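Local atomic coordinates of sialidase B (Streptococcus pneumoniae serotype 4, PDB entry 4XJU), a protein that catalyses the hydrolytic removal of terminal sialic acid residues, in alpha-2,3, alpha-2,6 or alpha-2,8 linkage, from oligosaccharides, glycoproteins and glycolipids. Residues Y205-T210 against E631-W636; D224-G229 against F287-I292; M258-Y263 against G283-I288. The protein carries 1 engineered substitution. All blocks are in the same frame, centred on the assembly; numbering follows the deposited sequence.

Overall arrangement
The three contacts run outward from near the centre of the chain, within the beta-propeller of a family 33 sialidase. Contact 1 joins strand 205-213 to the loop after strand 626-631. Contact 2 follows about 10 Å away, centre to centre; its strand 219-226 neighbours strand 205-213 in one antiparallel sheet and faces strand 286-294 of the next. Contact 3 lies another 10 Å on, where strand 286-294 begins and meets the loop after strand 255-256. Both later contacts fall between the two segments of contact 1 in sequence. Contacts 1 and 2 line the ligand site, which contact 3 approaches through I288; these joins between successive sheets place R207, R226 and D289 around the ligand.

Contact 1 of 3, residues Y205-T210 against E631-W636; sequences YFRIPT and EKYDSW. With 19D ((1R,2R,3R,4R,5R,7R)-2-(acetylamino)-7-[(1R)-1,2-dihydroxyethyl]-4-fluoro-3-hydroxy-6,8-dioxabicyclo[3.2.1]octane-5-carboxylic acid), chain G.
R207 lays its side chain against E631, packing CB, CG and CD beside OE2 before its guanidinium meets the carboxylate. The salt bridge is nearly straight: R207 NE reaches E631 OE2 at 2.7 Å, with an N-H...O angle of 178°. The oxygen lies in the guanidinium plane, while NE stands above the carboxylate plane. From the opposite face of that carboxylate, the backbone N of I208 donates to E631 OE2 at 3.0 Å. Two donors therefore grip one oxygen. S635 OG donates to E631 OE1 at 3.0 Å, and OE1 also takes the backbone N of Y615 and a weak bond from R207 NH2.

S635 also covers one face of the guanidinium, OG 3.2 Å from R207 NH2 without bonding to it, and Y633 OH touches R207 CD at 3.3 Å. Bends at chi2 and chi3 carry the outer nitrogens to the ligand carboxylate, whose O1B accepts from R207 NH1 at 3.0 Å and NH2 at 3.1 Å.

R207, with R519 and R581, is consistent with the carboxylate-binding arginine triad of sialidases. E631, bonded to R207, acts as a second-shell acid that orients it and probably offsets part of its positive charge in this buried site.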
loop_
_atom_site.group_PDB
_atom_site.type_symbol
_atom_site.label_atom_id
_atom_site.label_comp_id
_atom_site.label_asym_id
_atom_site.label_seq_id
_atom_site.Cartn_x
_atom_site.Cartn_y
_atom_site.Cartn_z
ATOM N N TYR A 205 5.759 5.846 -2.794
ATOM C CA TYR A 205 4.809 4.718 -2.791
ATOM C C TYR A 205 4.609 4.138 -1.407
ATOM O O TYR A 205 5.504 4.214 -0.563
ATOM C CB TYR A 205 5.306 3.611 -3.745
ATOM C CG TYR A 205 5.691 4.204 -5.071
ATOM C CD1 TYR A 205 4.720 4.529 -6.001
ATOM C CD2 TYR A 205 7.002 4.517 -5.356
ATOM C CE1 TYR A 205 5.050 5.119 -7.208
ATOM C CE2 TYR A 205 7.353 5.102 -6.575
ATOM C CZ TYR A 205 6.366 5.404 -7.485
ATOM O OH TYR A 205 6.700 5.995 -8.682
ATOM N N PHE A 206 3.431 3.560 -1.181
ATOM C CA PHE A 206 3.092 2.956 0.108
ATOM C C PHE A 206 2.299 1.686 -0.115
ATOM O O PHE A 206 1.502 1.605 -1.052
ATOM C CB PHE A 206 2.272 3.939 0.959
ATOM C CG PHE A 206 2.998 5.218 1.248
ATOM C CD1 PHE A 206 3.894 5.298 2.303
ATOM C CD2 PHE A 206 2.810 6.330 0.441
ATOM C CE1 PHE A 206 4.591 6.474 2.555
ATOM C CE2 PHE A 206 3.496 7.506 0.689
ATOM C CZ PHE A 206 4.391 7.578 1.749
ATOM N N ARG A 207 2.527 0.693 0.738
ATOM C CA ARG A 207 1.749 -0.536 0.708
ATOM C C ARG A 207 1.673 -1.093 2.120
ATOM O O ARG A 207 2.419 -0.672 3.007
ATOM C CB ARG A 207 2.393 -1.582 -0.230
ATOM C CG ARG A 207 2.058 -1.447 -1.738
ATOM C CD ARG A 207 2.060 -2.820 -2.436
ATOM N NE ARG A 207 1.098 -3.742 -1.825
ATOM C CZ ARG A 207 1.044 -5.050 -2.070
ATOM N NH1 ARG A 207 1.885 -5.609 -2.943
ATOM N NH2 ARG A 207 0.138 -5.802 -1.450
ATOM N N ILE A 208 0.773 -2.051 2.312
ATOM C CA ILE A 208 0.674 -2.802 3.564
ATOM C C ILE A 208 0.267 -1.930 4.773
ATOM O O ILE A 208 0.998 -1.836 5.761
ATOM C CB ILE A 208 1.980 -3.575 3.884
ATOM C CG1 ILE A 208 2.645 -4.125 2.607
ATOM C CG2 ILE A 208 1.689 -4.716 4.838
ATOM C CD1 ILE A 208 1.748 -5.049 1.762
ATOM N N PRO A 209 -0.924 -1.316 4.708
ATOM C CA PRO A 209 -1.401 -0.470 5.810
ATOM C C PRO A 209 -1.804 -1.279 7.037
ATOM O O PRO A 209 -2.252 -2.418 6.913
ATOM C CB PRO A 209 -2.654 0.185 5.226
ATOM C CG PRO A 209 -3.173 -0.820 4.223
ATOM C CD PRO A 209 -1.918 -1.428 3.621
ATOM N N THR A 210 -1.644 -0.678 8.216
ATOM C CA THR A 210 -2.177 -1.243 9.452
ATOM C C THR A 210 -2.903 -0.136 10.228
ATOM O O THR A 210 -2.650 1.045 10.009
ATOM C CB THR A 210 -1.074 -1.807 10.341
ATOM O OG1 THR A 210 -0.418 -0.723 11.013
ATOM C CG2 THR A 210 -0.049 -2.621 9.525
ATOM N N GLU A 631 -5.394 -0.317 0.350
ATOM C CA GLU A 631 -4.853 -0.123 -0.988
ATOM C C GLU A 631 -5.988 -0.066 -1.997
ATOM O O GLU A 631 -6.620 -1.093 -2.286
ATOM C CB GLU A 631 -3.908 -1.290 -1.330
ATOM C CG GLU A 631 -2.713 -1.415 -0.386
ATOM C CD GLU A 631 -1.887 -2.666 -0.626
ATOM O OE1 GLU A 631 -2.377 -3.596 -1.310
ATOM O OE2 GLU A 631 -0.738 -2.732 -0.132
ATOM N N LYS A 632 -6.260 1.126 -2.529
ATOM C CA LYS A 632 -7.330 1.279 -3.516
ATOM C C LYS A 632 -6.825 1.069 -4.942
ATOM O O LYS A 632 -6.898 1.963 -5.795
ATOM C CB LYS A 632 -8.030 2.637 -3.404
ATOM C CG LYS A 632 -9.397 2.653 -4.114
ATOM C CD LYS A 632 -10.008 4.054 -4.184
ATOM C CE LYS A 632 -11.323 4.018 -4.938
ATOM N NZ LYS A 632 -12.370 3.273 -4.168
ATOM N N TYR A 633 -6.344 -0.137 -5.200
ATOM C CA TYR A 633 -5.896 -0.523 -6.532
ATOM C C TYR A 633 -5.600 -1.997 -6.495
ATOM O O TYR A 633 -5.626 -2.607 -5.430
ATOM C CB TYR A 633 -4.647 0.277 -6.941
ATOM C CG TYR A 633 -3.324 -0.190 -6.377
ATOM C CD1 TYR A 633 -3.047 -0.114 -5.014
ATOM C CD2 TYR A 633 -2.333 -0.679 -7.220
ATOM C CE1 TYR A 633 -1.810 -0.542 -4.508
ATOM C CE2 TYR A 633 -1.105 -1.092 -6.732
ATOM C CZ TYR A 633 -0.848 -1.017 -5.382
ATOM O OH TYR A 633 0.378 -1.425 -4.915
ATOM N N ASP A 634 -5.319 -2.577 -7.649
ATOM C CA ASP A 634 -4.975 -3.986 -7.677
ATOM C C ASP A 634 -3.462 -4.118 -7.509
ATOM O O ASP A 634 -2.705 -3.934 -8.464
ATOM C CB ASP A 634 -5.438 -4.620 -8.991
ATOM C CG ASP A 634 -5.352 -6.130 -8.969
ATOM O OD1 ASP A 634 -4.394 -6.664 -8.374
ATOM O OD2 ASP A 634 -6.250 -6.800 -9.535
ATOM N N SER A 635 -3.015 -4.437 -6.297
ATOM C CA SER A 635 -1.579 -4.518 -6.009
ATOM C C SER A 635 -0.928 -5.814 -6.496
ATOM O O SER A 635 0.272 -6.050 -6.267
ATOM C CB SER A 635 -1.299 -4.305 -4.517
ATOM O OG SER A 635 -1.984 -5.260 -3.729
ATOM N N TRP A 636 -1.716 -6.659 -7.156
ATOM C CA TRP A 636 -1.178 -7.859 -7.801
ATOM C C TRP A 636 -0.907 -7.565 -9.273
ATOM O O TRP A 636 0.125 -7.962 -9.820
ATOM C CB TRP A 636 -2.164 -9.039 -7.670
ATOM C CG TRP A 636 -1.570 -10.361 -8.107
ATOM C CD1 TRP A 636 -1.657 -10.932 -9.354
ATOM C CD2 TRP A 636 -0.789 -11.267 -7.311
ATOM N NE1 TRP A 636 -0.978 -12.133 -9.375
ATOM C CE2 TRP A 636 -0.432 -12.358 -8.129
ATOM C CE3 TRP A 636 -0.347 -11.251 -5.976
ATOM C CZ2 TRP A 636 0.326 -13.437 -7.665
ATOM C CZ3 TRP A 636 0.417 -12.328 -5.515
ATOM C CH2 TRP A 636 0.748 -13.396 -6.358
HETATM C C1 19D G . 1.365 -9.524 -2.217
HETATM O O1A 19D G . 0.760 -10.633 -2.337
HETATM O O1B 19D G . 0.962 -8.460 -2.714
HETATM C C2 19D G . 2.647 -9.545 -1.426
HETATM C C3 19D G . 2.965 -8.244 -0.649
HETATM C C4 19D G . 3.741 -8.559 0.687
HETATM O O4 19D G . 4.401 -7.363 1.110
HETATM C C5 19D G . 4.821 -9.741 0.418
HETATM N N5 19D G . 5.543 -10.028 1.650
HETATM C C6 19D G . 4.102 -10.894 -0.308
HETATM O O6 19D G . 2.709 -10.639 -0.504
HETATM C C7 19D G . 4.524 -10.845 -1.774
HETATM O O7 19D G . 3.679 -9.818 -2.372
HETATM C C8 19D G . 4.517 -12.174 -2.559
HETATM O O8 19D G . 3.247 -12.850 -2.594
HETATM C C9 19D G . 5.554 -13.146 -2.003
HETATM O O9 19D G . 5.103 -13.769 -0.799
HETATM C C10 19D G . 6.814 -10.421 1.577
HETATM O O10 19D G . 7.397 -10.550 0.504
HETATM C C11 19D G . 7.480 -10.686 2.884
HETATM F F1 19D G . 3.433 -7.519 -1.338
HETATM O O HOH W 1 1.756 -7.972 -5.289
#

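Contact 2 of 3, residues D224-G229 against F287-I292; sequences DARYGG and FIDSSI. With 19D ((1R,2R,3R,4R,5R,7R)-2-(acetylamino)-7-[(1R)-1,2-dihydroxyethyl]-4-fluoro-3-hydroxy-6,8-dioxabicyclo[3.2.1]octane-5-carboxylic acid), chain G.
D224 reaches from one propeller sheet to the next: strand 224-226 and strand 287-292 run roughly antiparallel, with an angle of 151° between their directions, and come from neighbouring sheets of the sialidase beta-propeller. Their side chains meet beside the bound ligand.

Hydrogen bonding joins the strands directly at one point. D224 OD1 accepts from the backbone N of D289 at 3.1 Å through its syn lone pair. Water 2 extends the link, donating to the same OD1 and accepting from S290 OG, which is also bonded to S222.

Charge organises the other half of the carboxylate. R226 grips D224 side-on, with NE and NH2 both on OD2, NH2 at 2.9 Å. NE uses the anti lone pair of OD2, whereas NH2 comes from above the carboxylate plane; the oxygen stays nearly in the guanidinium plane for both. R226 runs extended from CG to NE, and this grip sets the guanidinium with NH2 facing ligand O4. D289 OD1 lies 4.3 Å from R226 NH2, beyond salt-bridge range, and 4.4 Å from D224 OD2, a like-charge approach that R226 and the ligand probably ease.

Van der Waals contact comes from I288, whose CG1 is anti to the backbone N (chi1 178°), which sends its carbons obliquely across the ends of the charged pair: CG1 touches D224 OD2 at 3.3 Å and CD1 touches R226 NH2 at 3.5 Å.

Ligand binding completes the contact. The O4 hydroxyl accepts from R226 NH2 and donates to D289 OD1, while the acetamido N5 of the ligand donates to D289 OD2 at 2.8 Å.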
loop_
_atom_site.group_PDB
_atom_site.type_symbol
_atom_site.label_atom_id
_atom_site.label_comp_id
_atom_site.label_asym_id
_atom_site.label_seq_id
_atom_site.Cartn_x
_atom_site.Cartn_y
_atom_site.Cartn_z
ATOM N N ASP A 224 4.326 0.191 4.948
ATOM C CA ASP A 224 5.571 0.099 4.210
ATOM C C ASP A 224 5.722 1.403 3.448
ATOM O O ASP A 224 4.904 1.703 2.572
ATOM C CB ASP A 224 5.500 -1.008 3.148
ATOM C CG ASP A 224 5.734 -2.407 3.696
ATOM O OD1 ASP A 224 5.487 -2.692 4.897
ATOM O OD2 ASP A 224 6.158 -3.248 2.875
ATOM N N ALA A 225 6.765 2.168 3.749
ATOM C CA ALA A 225 7.145 3.277 2.870
ATOM C C ALA A 225 8.083 2.711 1.793
ATOM O O ALA A 225 9.246 2.410 2.072
ATOM C CB ALA A 225 7.825 4.401 3.664
ATOM N N ARG A 226 7.561 2.518 0.572
ATOM C CA ARG A 226 8.301 1.827 -0.487
ATOM C C ARG A 226 8.911 2.813 -1.475
ATOM O O ARG A 226 8.200 3.553 -2.155
ATOM C CB ARG A 226 7.392 0.805 -1.202
ATOM C CG ARG A 226 6.861 -0.292 -0.266
ATOM C CD ARG A 226 6.375 -1.527 -1.018
ATOM N NE ARG A 226 6.011 -2.605 -0.086
ATOM C CZ ARG A 226 5.562 -3.806 -0.447
ATOM N NH1 ARG A 226 5.412 -4.113 -1.728
ATOM N NH2 ARG A 226 5.265 -4.699 0.487
ATOM N N TYR A 227 10.234 2.810 -1.556
ATOM C CA TYR A 227 10.928 3.842 -2.311
ATOM C C TYR A 227 11.095 3.458 -3.765
ATOM O O TYR A 227 10.950 4.304 -4.656
ATOM C CB TYR A 227 12.285 4.182 -1.649
ATOM C CG TYR A 227 12.082 4.811 -0.298
ATOM C CD1 TYR A 227 11.866 4.019 0.822
ATOM C CD2 TYR A 227 12.037 6.194 -0.150
ATOM C CE1 TYR A 227 11.622 4.588 2.065
ATOM C CE2 TYR A 227 11.813 6.772 1.090
ATOM C CZ TYR A 227 11.599 5.955 2.191
ATOM O OH TYR A 227 11.350 6.511 3.428
ATOM N N GLY A 228 11.414 2.192 -4.007
ATOM C CA GLY A 228 11.726 1.736 -5.350
ATOM C C GLY A 228 10.498 1.213 -6.060
ATOM O O GLY A 228 10.433 0.040 -6.434
ATOM N N GLY A 229 9.517 2.091 -6.247
ATOM C CA GLY A 229 8.240 1.676 -6.798
ATOM C C GLY A 229 7.510 0.853 -5.751
ATOM O O GLY A 229 7.900 0.833 -4.581
ATOM N N PHE A 287 12.877 -3.175 5.333
ATOM C CA PHE A 287 11.848 -3.770 6.188
ATOM C C PHE A 287 10.576 -3.968 5.364
ATOM O O PHE A 287 10.351 -3.272 4.387
ATOM C CB PHE A 287 11.548 -2.838 7.373
ATOM C CG PHE A 287 12.757 -2.500 8.194
ATOM C CD1 PHE A 287 13.146 -3.310 9.246
ATOM C CD2 PHE A 287 13.510 -1.368 7.913
ATOM C CE1 PHE A 287 14.269 -2.991 10.008
ATOM C CE2 PHE A 287 14.629 -1.046 8.666
ATOM C CZ PHE A 287 15.005 -1.851 9.715
ATOM N N ILE A 288 9.725 -4.910 5.753
ATOM C CA ILE A 288 8.508 -5.167 4.983
ATOM C C ILE A 288 7.495 -5.903 5.847
ATOM O O ILE A 288 7.886 -6.747 6.646
ATOM C CB ILE A 288 8.834 -5.960 3.674
ATOM C CG1 ILE A 288 7.575 -6.282 2.875
ATOM C CG2 ILE A 288 9.625 -7.243 3.967
ATOM C CD1 ILE A 288 7.907 -6.796 1.488
ATOM N N ASP A 289 6.216 -5.561 5.694
ATOM C CA ASP A 289 5.096 -6.196 6.406
ATOM C C ASP A 289 5.140 -5.986 7.921
ATOM O O ASP A 289 5.663 -6.824 8.650
ATOM C CB ASP A 289 5.022 -7.699 6.102
ATOM C CG ASP A 289 4.674 -7.988 4.663
ATOM O OD1 ASP A 289 4.297 -7.047 3.942
ATOM O OD2 ASP A 289 4.785 -9.168 4.248
ATOM N N SER A 290 4.564 -4.880 8.383
ATOM C CA SER A 290 4.560 -4.551 9.807
ATOM C C SER A 290 3.249 -4.942 10.480
ATOM O O SER A 290 2.239 -5.212 9.820
ATOM C CB SER A 290 4.816 -3.053 10.030
ATOM O OG SER A 290 3.826 -2.244 9.405
ATOM N N SER A 291 3.255 -4.941 11.808
ATOM C CA SER A 291 2.092 -5.359 12.575
ATOM C C SER A 291 2.244 -4.739 13.957
ATOM O O SER A 291 3.363 -4.675 14.477
ATOM C CB SER A 291 2.065 -6.887 12.656
ATOM O OG SER A 291 0.878 -7.336 13.267
ATOM N N ILE A 292 1.127 -4.297 14.540
ATOM C CA ILE A 292 1.125 -3.501 15.774
ATOM C C ILE A 292 0.281 -4.178 16.848
ATOM O O ILE A 292 -0.717 -4.836 16.540
ATOM C CB ILE A 292 0.449 -2.117 15.543
ATOM C CG1 ILE A 292 1.162 -1.298 14.484
ATOM C CG2 ILE A 292 0.373 -1.277 16.838
ATOM C CD1 ILE A 292 0.359 -0.031 14.153
HETATM C C1 19D G . 1.365 -9.524 -2.217
HETATM O O1A 19D G . 0.760 -10.633 -2.337
HETATM O O1B 19D G . 0.962 -8.460 -2.714
HETATM C C2 19D G . 2.647 -9.545 -1.426
HETATM C C3 19D G . 2.965 -8.244 -0.649
HETATM C C4 19D G . 3.741 -8.559 0.687
HETATM O O4 19D G . 4.401 -7.363 1.110
HETATM C C5 19D G . 4.821 -9.741 0.418
HETATM N N5 19D G . 5.543 -10.028 1.650
HETATM C C6 19D G . 4.102 -10.894 -0.308
HETATM O O6 19D G . 2.709 -10.639 -0.504
HETATM C C7 19D G . 4.524 -10.845 -1.774
HETATM O O7 19D G . 3.679 -9.818 -2.372
HETATM C C8 19D G . 4.517 -12.174 -2.559
HETATM O O8 19D G . 3.247 -12.850 -2.594
HETATM C C9 19D G . 5.554 -13.146 -2.003
HETATM O O9 19D G . 5.103 -13.769 -0.799
HETATM C C10 19D G . 6.814 -10.421 1.577
HETATM O O10 19D G . 7.397 -10.550 0.504
HETATM C C11 19D G . 7.480 -10.686 2.884
HETATM F F1 19D G . 3.433 -7.519 -1.338
HETATM O O HOH W 2 3.605 -2.497 6.845
#

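Contact 3 of 3, residues M258-Y263 against G283-I288; sequences MKFNDY and GSASFI. With 19D ((1R,2R,3R,4R,5R,7R)-2-(acetylamino)-7-[(1R)-1,2-dihydroxyethyl]-4-fluoro-3-hydroxy-6,8-dioxabicyclo[3.2.1]octane-5-carboxylic acid), chain G.
F287 enters the loop 258-263 as a ring held between two side chains. Its CB points toward the loop, and CG, set anti to its own carbonyl carbon (chi1 -56°), brings the ring between M258 and F260. M258 CB stands over the centre of the F287 ring, 3.5 Å from the centroid. F287 CD1 also meets M258 SD at 3.5 Å, the sulfur lying oblique to the ring in a Met-aromatic contact, and CE1, like CD1, faces both M258 CB and SD. Along the other side, CD2 rests near the M258 carbonyl and CE2 against K259 N. At the tip, CE2 and CZ overlap F260 on the opposite face from M258, F287 CE2 coming within 3.4 Å of F260 CD2. The F260 and F287 rings form an offset stack, with centroids 4.3 Å apart and planes at 17°.

F260 CD2 also presses on A285 CB. Beyond it, D262 OD2 accepts a nearly straight bond from A285 N at 2.9 Å through its syn lone pair. Water 3 links the same oxygen to G283 O, and water 4, accepting from Y263 N, donates to D262 OD1 and S284 OG. At the far end, S284 CB sits over the face of the Y263 ring, 3.7 Å from its centroid.

These contacts pack a loop leaving the outer strand of one sheet against the start of strand 286-294 in the next, an aromatic and water-bridged join between successive blades of the sialidase beta-propeller.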
loop_
_atom_site.group_PDB
_atom_site.type_symbol
_atom_site.label_atom_id
_atom_site.label_comp_id
_atom_site.label_asym_id
_atom_site.label_seq_id
_atom_site.Cartn_x
_atom_site.Cartn_y
_atom_site.Cartn_z
ATOM N N MET A 258 11.006 1.803 11.796
ATOM C CA MET A 258 12.205 1.074 11.407
ATOM C C MET A 258 12.745 1.621 10.096
ATOM O O MET A 258 12.026 1.707 9.102
ATOM C CB MET A 258 11.900 -0.417 11.232
ATOM C CG MET A 258 11.464 -1.138 12.506
ATOM S SD MET A 258 11.233 -2.907 12.188
ATOM C CE MET A 258 10.660 -3.453 13.788
ATOM N N LYS A 259 14.022 1.975 10.088
ATOM C CA LYS A 259 14.620 2.538 8.890
ATOM C C LYS A 259 16.059 2.112 8.764
ATOM O O LYS A 259 16.751 1.891 9.768
ATOM C CB LYS A 259 14.525 4.067 8.896
ATOM C CG LYS A 259 15.598 4.747 9.737
ATOM C CD LYS A 259 15.533 6.273 9.635
ATOM C CE LYS A 259 15.945 6.773 8.270
ATOM N NZ LYS A 259 14.851 6.719 7.266
ATOM N N PHE A 260 16.495 1.971 7.518
ATOM C CA PHE A 260 17.896 1.725 7.197
ATOM C C PHE A 260 18.411 2.933 6.424
ATOM O O PHE A 260 17.627 3.645 5.790
ATOM C CB PHE A 260 18.008 0.493 6.308
ATOM C CG PHE A 260 17.993 -0.810 7.046
ATOM C CD1 PHE A 260 18.781 -1.008 8.178
ATOM C CD2 PHE A 260 17.204 -1.859 6.588
ATOM C CE1 PHE A 260 18.777 -2.238 8.843
ATOM C CE2 PHE A 260 17.196 -3.084 7.243
ATOM C CZ PHE A 260 17.985 -3.275 8.368
ATOM N N ASN A 261 19.724 3.157 6.453
ATOM C CA ASN A 261 20.292 4.338 5.803
ATOM C C ASN A 261 21.355 4.048 4.751
ATOM O O ASN A 261 22.031 4.983 4.286
ATOM C CB ASN A 261 20.847 5.317 6.845
ATOM C CG ASN A 261 19.752 5.928 7.704
ATOM O OD1 ASN A 261 18.867 6.637 7.207
ATOM N ND2 ASN A 261 19.806 5.656 8.987
ATOM N N ASP A 262 21.495 2.776 4.370
ATOM C CA ASP A 262 22.478 2.398 3.359
ATOM C C ASP A 262 22.152 3.024 2.003
ATOM O O ASP A 262 23.042 3.265 1.189
ATOM C CB ASP A 262 22.635 0.873 3.227
ATOM C CG ASP A 262 21.298 0.120 3.160
ATOM O OD1 ASP A 262 20.315 0.545 3.806
ATOM O OD2 ASP A 262 21.250 -0.930 2.475
ATOM N N TYR A 263 20.873 3.297 1.772
ATOM C CA TYR A 263 20.435 4.020 0.576
ATOM C C TYR A 263 19.676 5.264 1.001
ATOM O O TYR A 263 18.954 5.239 1.997
ATOM C CB TYR A 263 19.525 3.132 -0.284
ATOM C CG TYR A 263 20.260 2.222 -1.252
ATOM C CD1 TYR A 263 21.153 1.266 -0.791
ATOM C CD2 TYR A 263 20.047 2.317 -2.615
ATOM C CE1 TYR A 263 21.831 0.425 -1.665
ATOM C CE2 TYR A 263 20.718 1.480 -3.511
ATOM C CZ TYR A 263 21.606 0.538 -3.024
ATOM O OH TYR A 263 22.277 -0.297 -3.891
ATOM N N GLY A 283 20.501 -3.469 -4.127
ATOM C CA GLY A 283 21.591 -3.511 -3.168
ATOM C C GLY A 283 21.258 -2.927 -1.808
ATOM O O GLY A 283 22.147 -2.766 -0.968
ATOM N N SER A 284 19.981 -2.617 -1.589
ATOM C CA SER A 284 19.523 -2.011 -0.338
ATOM C C SER A 284 18.917 -3.016 0.635
ATOM O O SER A 284 18.273 -3.999 0.239
ATOM C CB SER A 284 18.473 -0.923 -0.624
ATOM O OG SER A 284 17.952 -0.369 0.586
ATOM N N ALA A 285 19.123 -2.757 1.918
ATOM C CA ALA A 285 18.423 -3.492 2.958
ATOM C C ALA A 285 17.023 -2.893 3.094
ATOM O O ALA A 285 16.770 -1.753 2.673
ATOM C CB ALA A 285 19.188 -3.414 4.279
ATOM N N SER A 286 16.100 -3.660 3.667
ATOM C CA SER A 286 14.731 -3.185 3.797
ATOM C C SER A 286 13.982 -3.819 4.954
ATOM O O SER A 286 14.397 -4.849 5.491
ATOM C CB SER A 286 13.961 -3.409 2.496
ATOM O OG SER A 286 13.987 -4.778 2.111
ATOM N N PHE A 287 12.877 -3.175 5.333
ATOM C CA PHE A 287 11.848 -3.770 6.188
ATOM C C PHE A 287 10.576 -3.968 5.364
ATOM O O PHE A 287 10.351 -3.272 4.387
ATOM C CB PHE A 287 11.548 -2.838 7.373
ATOM C CG PHE A 287 12.757 -2.500 8.194
ATOM C CD1 PHE A 287 13.146 -3.310 9.246
ATOM C CD2 PHE A 287 13.510 -1.368 7.913
ATOM C CE1 PHE A 287 14.269 -2.991 10.008
ATOM C CE2 PHE A 287 14.629 -1.046 8.666
ATOM C CZ PHE A 287 15.005 -1.851 9.715
ATOM N N ILE A 288 9.725 -4.910 5.753
ATOM C CA ILE A 288 8.508 -5.167 4.983
ATOM C C ILE A 288 7.495 -5.903 5.847
ATOM O O ILE A 288 7.886 -6.747 6.646
ATOM C CB ILE A 288 8.834 -5.960 3.674
ATOM C CG1 ILE A 288 7.575 -6.282 2.875
ATOM C CG2 ILE A 288 9.625 -7.243 3.967
ATOM C CD1 ILE A 288 7.907 -6.796 1.488
HETATM C C1 19D G . 1.365 -9.524 -2.217
HETATM O O1A 19D G . 0.760 -10.633 -2.337
HETATM O O1B 19D G . 0.962 -8.460 -2.714
HETATM C C2 19D G . 2.647 -9.545 -1.426
HETATM C C3 19D G . 2.965 -8.244 -0.649
HETATM C C4 19D G . 3.741 -8.559 0.687
HETATM O O4 19D G . 4.401 -7.363 1.110
HETATM C C5 19D G . 4.821 -9.741 0.418
HETATM N N5 19D G . 5.543 -10.028 1.650
HETATM C C6 19D G . 4.102 -10.894 -0.308
HETATM O O6 19D G . 2.709 -10.639 -0.504
HETATM C C7 19D G . 4.524 -10.845 -1.774
HETATM O O7 19D G . 3.679 -9.818 -2.372
HETATM C C8 19D G . 4.517 -12.174 -2.559
HETATM O O8 19D G . 3.247 -12.850 -2.594
HETATM C C9 19D G . 5.554 -13.146 -2.003
HETATM O O9 19D G . 5.103 -13.769 -0.799
HETATM C C10 19D G . 6.814 -10.421 1.577
HETATM O O10 19D G . 7.397 -10.550 0.504
HETATM C C11 19D G . 7.480 -10.686 2.884
HETATM F F1 19D G . 3.433 -7.519 -1.338
HETATM O O HOH W 3 23.338 -1.955 1.352
HETATM O O HOH W 4 18.392 1.633 2.521
#